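Local coordinates for protein restriction endonuclease (Mycobacterium sp., PDB 4F0Q) that acts as a tetrameric restriction endonuclease that probably recognises methylated cytosine through its N-terminal region and cuts DNA with a magnesium-binding nuclease domain, at residues A[21-26]-A[176-181]; A[41-46]-A[164-169]; A[86-91]-A[159-164]. All blocks are in the same frame, centred on the assembly; numbering follows the deposited sequence.

Contact 1: residues A[21-26]-A[176-181]; sequences RLVFVG and VEFCGA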
loop_
_atom_site.group_PDB
_atom_site.type_symbol
_atom_site.label_atom_id
_atom_site.label_comp_id
_atom_site.label_asym_id
_atom_site.label_seq_id
_atom_site.Cartn_x
_atom_site.Cartn_y
_atom_site.Cartn_z
ATOM N N ARG A 21 -17.619 -38.800 -12.519
ATOM C CA ARG A 21 -17.691 -38.039 -13.762
ATOM C C ARG A 21 -17.203 -36.605 -13.555
ATOM O O ARG A 21 -17.967 -35.710 -13.192
ATOM C CB ARG A 21 -19.101 -38.084 -14.366
ATOM C CG ARG A 21 -20.231 -37.773 -13.400
ATOM C CD ARG A 21 -21.577 -37.869 -14.098
ATOM N NE ARG A 21 -22.600 -37.079 -13.421
ATOM C CZ ARG A 21 -23.316 -37.507 -12.388
ATOM N NH1 ARG A 21 -23.125 -38.725 -11.903
ATOM N NH2 ARG A 21 -24.224 -36.712 -11.839
ATOM N N LEU A 22 -15.911 -36.403 -13.789
ATOM C CA LEU A 22 -15.258 -35.135 -13.494
ATOM C C LEU A 22 -15.462 -34.102 -14.594
ATOM O O LEU A 22 -15.128 -34.342 -15.754
ATOM C CB LEU A 22 -13.760 -35.354 -13.277
ATOM C CG LEU A 22 -13.360 -36.440 -12.277
ATOM C CD1 LEU A 22 -11.846 -36.541 -12.182
ATOM C CD2 LEU A 22 -13.971 -36.170 -10.913
ATOM N N VAL A 23 -16.009 -32.950 -14.222
ATOM C CA VAL A 23 -16.096 -31.823 -15.141
ATOM C C VAL A 23 -15.066 -30.770 -14.739
ATOM O O VAL A 23 -14.977 -30.390 -13.573
ATOM C CB VAL A 23 -17.519 -31.219 -15.192
ATOM C CG1 VAL A 23 -18.013 -30.873 -13.798
ATOM C CG2 VAL A 23 -17.552 -29.996 -16.100
ATOM N N PHE A 24 -14.273 -30.320 -15.704
ATOM C CA PHE A 24 -13.198 -29.378 -15.419
ATOM C C PHE A 24 -13.566 -27.956 -15.819
ATOM O O PHE A 24 -14.445 -27.744 -16.652
ATOM C CB PHE A 24 -11.907 -29.810 -16.120
ATOM C CG PHE A 24 -11.401 -31.151 -15.678
ATOM C CD1 PHE A 24 -10.550 -31.260 -14.590
ATOM C CD2 PHE A 24 -11.780 -32.304 -16.345
ATOM C CE1 PHE A 24 -10.084 -32.493 -14.178
ATOM C CE2 PHE A 24 -11.317 -33.541 -15.938
ATOM C CZ PHE A 24 -10.468 -33.636 -14.853
ATOM N N VAL A 25 -12.894 -26.984 -15.212
ATOM C CA VAL A 25 -13.144 -25.582 -15.519
ATOM C C VAL A 25 -12.742 -25.268 -16.955
ATOM O O VAL A 25 -11.572 -25.375 -17.320
ATOM C CB VAL A 25 -12.386 -24.647 -14.560
ATOM C CG1 VAL A 25 -12.644 -23.194 -14.927
ATOM C CG2 VAL A 25 -12.795 -24.919 -13.122
ATOM N N GLY A 26 -13.723 -24.889 -17.768
ATOM C CA GLY A 26 -13.477 -24.578 -19.163
ATOM C C GLY A 26 -14.048 -25.626 -20.097
ATOM O O GLY A 26 -13.996 -25.472 -21.318
ATOM N N VAL A 176 -22.459 -24.403 -23.503
ATOM C CA VAL A 176 -22.119 -23.681 -22.285
ATOM C C VAL A 176 -20.784 -24.151 -21.714
ATOM O O VAL A 176 -20.431 -25.324 -21.810
ATOM C CB VAL A 176 -23.217 -23.816 -21.207
ATOM C CG1 VAL A 176 -24.447 -23.008 -21.595
ATOM C CG2 VAL A 176 -23.572 -25.280 -20.981
ATOM N N GLU A 177 -20.047 -23.218 -21.122
ATOM C CA GLU A 177 -18.751 -23.511 -20.530
ATOM C C GLU A 177 -18.857 -23.539 -19.010
ATOM O O GLU A 177 -19.483 -22.664 -18.408
ATOM C CB GLU A 177 -17.726 -22.461 -20.959
ATOM C CG GLU A 177 -16.395 -22.560 -20.236
ATOM C CD GLU A 177 -15.493 -21.371 -20.505
ATOM O OE1 GLU A 177 -15.697 -20.688 -21.530
ATOM O OE2 GLU A 177 -14.583 -21.117 -19.689
ATOM N N PHE A 178 -18.244 -24.551 -18.402
ATOM C CA PHE A 178 -18.228 -24.693 -16.950
ATOM C C PHE A 178 -17.181 -23.773 -16.329
ATOM O O PHE A 178 -16.031 -23.738 -16.765
ATOM C CB PHE A 178 -17.964 -26.149 -16.564
ATOM C CG PHE A 178 -17.948 -26.394 -15.081
ATOM C CD1 PHE A 178 -19.099 -26.243 -14.326
ATOM C CD2 PHE A 178 -16.784 -26.794 -14.446
ATOM C CE1 PHE A 178 -19.087 -26.473 -12.963
ATOM C CE2 PHE A 178 -16.765 -27.027 -13.083
ATOM C CZ PHE A 178 -17.920 -26.869 -12.342
ATOM N N CYS A 179 -17.588 -23.028 -15.305
ATOM C CA CYS A 179 -16.727 -22.019 -14.696
ATOM C C CYS A 179 -16.465 -22.284 -13.216
ATOM O O CYS A 179 -15.938 -21.424 -12.510
ATOM C CB CYS A 179 -17.333 -20.625 -14.879
ATOM S SG CYS A 179 -17.505 -20.107 -16.603
ATOM N N GLY A 180 -16.834 -23.471 -12.750
ATOM C CA GLY A 180 -16.546 -23.875 -11.387
ATOM C C GLY A 180 -17.696 -23.701 -10.413
ATOM O O GLY A 180 -18.771 -23.218 -10.773
ATOM N N ALA A 181 -17.463 -24.111 -9.170
ATOM C CA ALA A 181 -18.428 -23.922 -8.094
ATOM C C ALA A 181 -18.038 -22.687 -7.291
ATOM O O ALA A 181 -16.860 -22.469 -7.014
ATOM C CB ALA A 181 -18.472 -25.151 -7.200
#
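With CG anti to its backbone N (chi1 -179°), Phe178 carries its ring off strand 175-193 toward residues 23-25; Val23, with CG1 in the crowded position between backbone N and carbonyl carbon, turns both methyls to meet it. The two side chains cross at about a right angle. Val23 CG1 lies over one ring face, 4.2 Å from the centroid of Phe178, in a CH-pi contact, while Val23 CG2 packs on Phe178 CD2 at 3.7 Å. On the opposite face Gly180 N sits 3.4 Å above the centre of the Phe178 ring, and at the edge Phe24 O comes within 3.4 Å of Phe178 CD2. Both faces and one edge are therefore occupied. A single backbone bond, Gly26 N to Phe178 O at 2.8 Å, ties the two segments, the donor lying in the carbonyl plane. The extended Glu177 side chain rests its CG on Gly26 CA (3.7 Å), and its OE2 forms a salt bridge with Arg160. Val219 also packs on Phe178. Running 114° apart, the segments do not pair along their lengths: the small antiparallel sheet 22-24/218-220 packs on the large mixed sheet of the N-terminal region, and the loop that leaves it is tied on through Gly26.

Contact 2: residues A[41-46]-A[164-169]; sequences ELDGFV and VHRAGR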
loop_
_atom_site.group_PDB
_atom_site.type_symbol
_atom_site.label_atom_id
_atom_site.label_comp_id
_atom_site.label_asym_id
_atom_site.label_seq_id
_atom_site.Cartn_x
_atom_site.Cartn_y
_atom_site.Cartn_z
ATOM N N GLU A 41 -22.552 -38.022 -24.676
ATOM C CA GLU A 41 -21.998 -37.070 -25.629
ATOM C C GLU A 41 -23.067 -36.647 -26.632
ATOM O O GLU A 41 -23.924 -37.445 -27.009
ATOM C CB GLU A 41 -20.793 -37.685 -26.348
ATOM C CG GLU A 41 -20.008 -36.716 -27.217
ATOM C CD GLU A 41 -18.736 -37.330 -27.769
ATOM O OE1 GLU A 41 -18.360 -38.432 -27.317
ATOM O OE2 GLU A 41 -18.112 -36.713 -28.659
ATOM N N LEU A 42 -23.017 -35.388 -27.056
ATOM C CA LEU A 42 -24.012 -34.856 -27.982
ATOM C C LEU A 42 -23.416 -33.784 -28.890
ATOM O O LEU A 42 -22.860 -32.794 -28.412
ATOM C CB LEU A 42 -25.207 -34.293 -27.210
ATOM C CG LEU A 42 -26.372 -33.754 -28.041
ATOM C CD1 LEU A 42 -26.923 -34.840 -28.952
ATOM C CD2 LEU A 42 -27.463 -33.204 -27.136
ATOM N N ASP A 43 -23.542 -33.992 -30.198
ATOM C CA ASP A 43 -23.015 -33.069 -31.204
ATOM C C ASP A 43 -21.523 -32.788 -31.032
ATOM O O ASP A 43 -21.074 -31.652 -31.181
ATOM C CB ASP A 43 -23.808 -31.758 -31.219
ATOM C CG ASP A 43 -25.188 -31.919 -31.827
ATOM O OD1 ASP A 43 -25.347 -32.772 -32.725
ATOM O OD2 ASP A 43 -26.114 -31.191 -31.408
ATOM N N GLY A 44 -20.763 -33.832 -30.717
ATOM C CA GLY A 44 -19.322 -33.718 -30.585
ATOM C C GLY A 44 -18.875 -33.229 -29.221
ATOM O O GLY A 44 -17.677 -33.107 -28.960
ATOM N N PHE A 45 -19.837 -32.947 -28.349
ATOM C CA PHE A 45 -19.533 -32.450 -27.012
ATOM C C PHE A 45 -20.293 -33.223 -25.941
ATOM O O PHE A 45 -21.276 -33.904 -26.233
ATOM C CB PHE A 45 -19.850 -30.956 -26.909
ATOM C CG PHE A 45 -18.946 -30.087 -27.735
ATOM C CD1 PHE A 45 -19.218 -29.850 -29.073
ATOM C CD2 PHE A 45 -17.822 -29.506 -27.174
ATOM C CE1 PHE A 45 -18.385 -29.052 -29.835
ATOM C CE2 PHE A 45 -16.986 -28.706 -27.929
ATOM C CZ PHE A 45 -17.270 -28.479 -29.261
ATOM N N VAL A 46 -19.828 -33.114 -24.701
ATOM C CA VAL A 46 -20.473 -33.779 -23.578
ATOM C C VAL A 46 -21.873 -33.223 -23.345
ATOM O O VAL A 46 -22.059 -32.013 -23.219
ATOM C CB VAL A 46 -19.648 -33.628 -22.286
ATOM C CG1 VAL A 46 -20.393 -34.225 -21.101
ATOM C CG2 VAL A 46 -18.284 -34.280 -22.450
ATOM N N VAL A 164 -18.077 -22.415 -29.431
ATOM C CA VAL A 164 -17.154 -23.535 -29.562
ATOM C C VAL A 164 -16.692 -23.696 -31.004
ATOM O O VAL A 164 -17.034 -22.889 -31.869
ATOM C CB VAL A 164 -17.791 -24.855 -29.085
ATOM C CG1 VAL A 164 -18.162 -24.765 -27.614
ATOM C CG2 VAL A 164 -19.009 -25.192 -29.929
ATOM N N HIS A 165 -15.910 -24.738 -31.258
ATOM C CA HIS A 165 -15.439 -25.025 -32.607
ATOM C C HIS A 165 -15.577 -26.506 -32.946
ATOM O O HIS A 165 -15.142 -27.371 -32.186
ATOM C CB HIS A 165 -13.989 -24.568 -32.787
ATOM C CG HIS A 165 -13.820 -23.079 -32.778
ATOM N ND1 HIS A 165 -14.024 -22.300 -33.897
ATOM C CD2 HIS A 165 -13.463 -22.228 -31.788
ATOM C CE1 HIS A 165 -13.802 -21.033 -33.595
ATOM N NE2 HIS A 165 -13.461 -20.961 -32.321
ATOM N N ARG A 166 -16.191 -26.788 -34.090
ATOM C CA ARG A 166 -16.365 -28.160 -34.550
ATOM C C ARG A 166 -16.074 -28.260 -36.042
ATOM O O ARG A 166 -16.633 -27.506 -36.842
ATOM C CB ARG A 166 -17.786 -28.646 -34.258
ATOM C CG ARG A 166 -18.004 -30.126 -34.535
ATOM C CD ARG A 166 -19.460 -30.515 -34.337
ATOM N NE ARG A 166 -19.659 -31.959 -34.427
ATOM C CZ ARG A 166 -20.847 -32.555 -34.381
ATOM N NH1 ARG A 166 -21.952 -31.831 -34.253
ATOM N NH2 ARG A 166 -20.931 -33.875 -34.469
ATOM N N ALA A 167 -15.192 -29.190 -36.402
ATOM C CA ALA A 167 -14.802 -29.424 -37.793
ATOM C C ALA A 167 -14.196 -28.193 -38.468
ATOM O O ALA A 167 -14.326 -28.011 -39.677
ATOM C CB ALA A 167 -15.979 -29.967 -38.606
ATOM N N GLY A 168 -13.534 -27.352 -37.678
ATOM C CA GLY A 168 -12.845 -26.188 -38.208
ATOM C C GLY A 168 -13.687 -24.927 -38.263
ATOM O O GLY A 168 -13.181 -23.850 -38.582
ATOM N N ARG A 169 -14.973 -25.056 -37.954
ATOM C CA ARG A 169 -15.885 -23.918 -37.993
ATOM C C ARG A 169 -16.206 -23.412 -36.593
ATOM O O ARG A 169 -15.812 -24.019 -35.600
ATOM C CB ARG A 169 -17.180 -24.295 -38.712
ATOM C CG ARG A 169 -16.997 -24.699 -40.162
ATOM C CD ARG A 169 -18.331 -25.003 -40.824
ATOM N NE ARG A 169 -19.203 -23.831 -40.878
ATOM C CZ ARG A 169 -20.204 -23.598 -40.035
ATOM N NH1 ARG A 169 -20.468 -24.458 -39.061
ATOM N NH2 ARG A 169 -20.941 -22.505 -40.165
#
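Apolar contact joins Phe45 and Val164, which reach toward each other tip to tip. Phe45 CG is anti to the carbonyl carbon (chi1 -68°), and the ring end CZ meets Val164 CB at 3.7 Å, flanked by both valine methyls. The backbone of the partner strand lies at the ring edge, with His165 O 3.8 Å from Phe45 CZ. Elsewhere the ring meets His175 edge-to-face.

Electrostatic contact belongs to Arg166, whose chain is extended from CG to NE after a chi1 of -172° and so spans the gap to the 42-45 turn. Its guanidinium lies flat over the backbone there: Asp43 O stands 3.1 Å above the guanidinium plane of Arg166, which makes the angle too poor for a hydrogen bond. The salt bridge from Asp43 OD1 to Arg166 NH1 is long, 3.8 Å, with carboxylate and guanidinium planes 44° apart. The stronger partner of Asp43 is Arg30, whose NE pairs with OD2.

Hydrogen bonds act inside each segment. Phe45 N donates to Leu42 O at 3.0 Å. In the other segment, Arg169 O accepts from both Arg166 N and His165 ND1, the latter at 3.0 Å from above the carbonyl plane. Each segment carries the two-residue type I' turn of a beta hairpin (Leu42 to Phe45, Arg166 to Arg169), and the two hairpins meet at the surface of the N-terminal region, turn against strand end.

Contact 3: residues A[86-91]-A[159-164]; sequences AIRSSP and FRAVTV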
loop_
_atom_site.group_PDB
_atom_site.type_symbol
_atom_site.label_atom_id
_atom_site.label_comp_id
_atom_site.label_asym_id
_atom_site.label_seq_id
_atom_site.Cartn_x
_atom_site.Cartn_y
_atom_site.Cartn_z
ATOM N N ALA A 86 -27.786 -23.369 -10.331
ATOM C CA ALA A 86 -27.127 -23.367 -11.630
ATOM C C ALA A 86 -27.300 -22.021 -12.320
ATOM O O ALA A 86 -28.418 -21.603 -12.614
ATOM C CB ALA A 86 -27.678 -24.485 -12.502
ATOM N N ILE A 87 -26.185 -21.345 -12.577
ATOM C CA ILE A 87 -26.216 -20.018 -13.180
ATOM C C ILE A 87 -25.672 -20.022 -14.607
ATOM O O ILE A 87 -24.565 -20.494 -14.862
ATOM C CB ILE A 87 -25.439 -18.995 -12.324
ATOM C CG1 ILE A 87 -26.208 -18.691 -11.037
ATOM C CG2 ILE A 87 -25.192 -17.714 -13.100
ATOM C CD1 ILE A 87 -25.465 -17.785 -10.083
ATOM N N ARG A 88 -26.470 -19.497 -15.533
ATOM C CA ARG A 88 -26.070 -19.394 -16.929
ATOM C C ARG A 88 -25.907 -17.931 -17.325
ATOM O O ARG A 88 -26.886 -17.196 -17.448
ATOM C CB ARG A 88 -27.098 -20.076 -17.831
ATOM C CG ARG A 88 -26.822 -19.934 -19.317
ATOM C CD ARG A 88 -27.843 -20.708 -20.131
ATOM N NE ARG A 88 -27.731 -20.436 -21.560
ATOM C CZ ARG A 88 -28.494 -21.005 -22.487
ATOM N NH1 ARG A 88 -29.425 -21.881 -22.135
ATOM N NH2 ARG A 88 -28.325 -20.698 -23.766
ATOM N N SER A 89 -24.661 -17.516 -17.519
ATOM C CA SER A 89 -24.363 -16.130 -17.851
ATOM C C SER A 89 -24.199 -15.949 -19.353
ATOM O O SER A 89 -23.734 -16.848 -20.051
ATOM C CB SER A 89 -23.100 -15.664 -17.121
ATOM O OG SER A 89 -22.853 -14.288 -17.356
ATOM N N SER A 90 -24.587 -14.777 -19.842
ATOM C CA SER A 90 -24.487 -14.457 -21.259
ATOM C C SER A 90 -24.608 -12.949 -21.449
ATOM O O SER A 90 -25.341 -12.288 -20.710
ATOM C CB SER A 90 -25.584 -15.180 -22.045
ATOM O OG SER A 90 -26.872 -14.780 -21.611
ATOM N N PRO A 91 -23.895 -12.399 -22.445
ATOM C CA PRO A 91 -22.999 -13.141 -23.339
ATOM C C PRO A 91 -21.516 -12.977 -23.020
ATOM O O PRO A 91 -20.704 -13.716 -23.578
ATOM C CB PRO A 91 -23.279 -12.498 -24.694
ATOM C CG PRO A 91 -23.562 -11.058 -24.347
ATOM C CD PRO A 91 -24.186 -11.048 -22.963
ATOM N N PHE A 159 -21.939 -21.277 -15.190
ATOM C CA PHE A 159 -21.843 -21.630 -16.599
ATOM C C PHE A 159 -21.952 -20.370 -17.445
ATOM O O PHE A 159 -22.608 -19.408 -17.047
ATOM C CB PHE A 159 -22.950 -22.613 -16.990
ATOM C CG PHE A 159 -22.863 -23.938 -16.289
ATOM C CD1 PHE A 159 -22.095 -24.965 -16.814
ATOM C CD2 PHE A 159 -23.555 -24.161 -15.110
ATOM C CE1 PHE A 159 -22.014 -26.185 -16.173
ATOM C CE2 PHE A 159 -23.478 -25.379 -14.465
ATOM C CZ PHE A 159 -22.706 -26.393 -14.997
ATOM N N ARG A 160 -21.309 -20.366 -18.609
ATOM C CA ARG A 160 -21.462 -19.235 -19.524
ATOM C C ARG A 160 -21.576 -19.660 -20.987
ATOM O O ARG A 160 -20.790 -20.468 -21.472
ATOM C CB ARG A 160 -20.338 -18.208 -19.338
ATOM C CG ARG A 160 -18.934 -18.746 -19.558
ATOM C CD ARG A 160 -17.896 -17.666 -19.310
ATOM N NE ARG A 160 -16.534 -18.191 -19.318
ATOM C CZ ARG A 160 -15.450 -17.456 -19.093
ATOM N NH1 ARG A 160 -15.568 -16.160 -18.842
ATOM N NH2 ARG A 160 -14.247 -18.014 -19.119
ATOM N N ALA A 161 -22.568 -19.110 -21.680
ATOM C CA ALA A 161 -22.781 -19.414 -23.091
ATOM C C ALA A 161 -21.606 -18.934 -23.937
ATOM O O ALA A 161 -21.400 -17.732 -24.102
ATOM C CB ALA A 161 -24.078 -18.788 -23.579
ATOM N N VAL A 162 -20.838 -19.879 -24.469
ATOM C CA VAL A 162 -19.650 -19.548 -25.246
ATOM C C VAL A 162 -19.706 -20.136 -26.651
ATOM O O VAL A 162 -20.524 -21.011 -26.940
ATOM C CB VAL A 162 -18.366 -20.043 -24.556
ATOM C CG1 VAL A 162 -18.221 -19.404 -23.183
ATOM C CG2 VAL A 162 -18.372 -21.561 -24.450
ATOM N N THR A 163 -18.827 -19.647 -27.521
ATOM C CA THR A 163 -18.733 -20.145 -28.885
ATOM C C THR A 163 -17.670 -21.232 -28.984
ATOM O O THR A 163 -16.505 -21.004 -28.658
ATOM C CB THR A 163 -18.394 -19.016 -29.877
ATOM O OG1 THR A 163 -19.466 -18.067 -29.908
ATOM C CG2 THR A 163 -18.183 -19.577 -31.275
ATOM N N VAL A 164 -18.077 -22.415 -29.431
ATOM C CA VAL A 164 -17.154 -23.535 -29.562
ATOM C C VAL A 164 -16.692 -23.696 -31.004
ATOM O O VAL A 164 -17.034 -22.889 -31.869
ATOM C CB VAL A 164 -17.791 -24.855 -29.085
ATOM C CG1 VAL A 164 -18.162 -24.765 -27.614
ATOM C CG2 VAL A 164 -19.009 -25.192 -29.929
#
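Three backbone hydrogen bonds form the first shell between strands 86-89 and 159-161. Phe159 reaches to both sides of Arg88: its N donates to Ile87 O at 2.8 Å, nearly along the C=O axis, and its O accepts from Ser89 N, also at 2.8 Å and almost straight (172° at the hydrogen). Ser89 O then takes the N-H of Ala161 at 3.0 Å, again along the C=O axis. Weaker CA-H...O contacts reach two of the same carbonyl oxygens, Arg88 CA to Phe159 O at 3.5 Å and Arg160 CA to Ser89 O at 3.3 Å, so each of these two takes an N-H bond and a weak C-H contact.

Side chains meet the other strand mainly through their CB atoms. Phe159, with CG anti to the carbonyl carbon (chi1 -64°), brings CB within 3.4 Å of Ile87 O, which lies in the plane of its ring at the edge. Ala161 CB touches Ser90 CB at 4.2 Å and lies at the edge of the Arg88 guanidinium, near its plane. Arg88 and Phe159 share one face of the sheet, Ser89 and Arg160 the other.

Farther out, side chains are held by the surrounding fold. The extended Arg88 gives NH1 to Leu64 O; Ser89 OG bonds to Asp103; Phe105 packs on both Ser89 and Arg160. The Phe159 ring meets that of Phe178 on the neighbouring strand 175-193, with Leu29 beside it. Beyond Ser90 a cis peptide leads into Pro91, where strand pairing has already ended.

With an axis angle of 28°, this is regular parallel beta pairing inside a mixed sheet: strand 156-166 runs parallel to 85-89 and antiparallel to 175-193, within a region whose sequence family belongs to the PUA clan.

Overall arrangement
All three contacts serve the large mixed sheet of the N-terminal region, on the same side of the chain's centre. Contact 3 pairs strands within it through backbone hydrogen bonds. Contact 1 instead sets a small second sheet against it, chiefly by aromatic and aliphatic packing; both are partly buried. The centres of contacts 1 and 3 are about 11 Å apart, and the two touch. Contact 2 is a surface contact, its centre about 16 Å from those of contacts 1 and 3, where two hairpins meet through one apolar pair and a long, loose charge interaction. Contacts 2 and 3 share Val164 on strand 156-166, whose neighbour 175-193 supplies contact 1. Along the chain, contact 3 nests inside contact 2, and contact 2 inside contact 1.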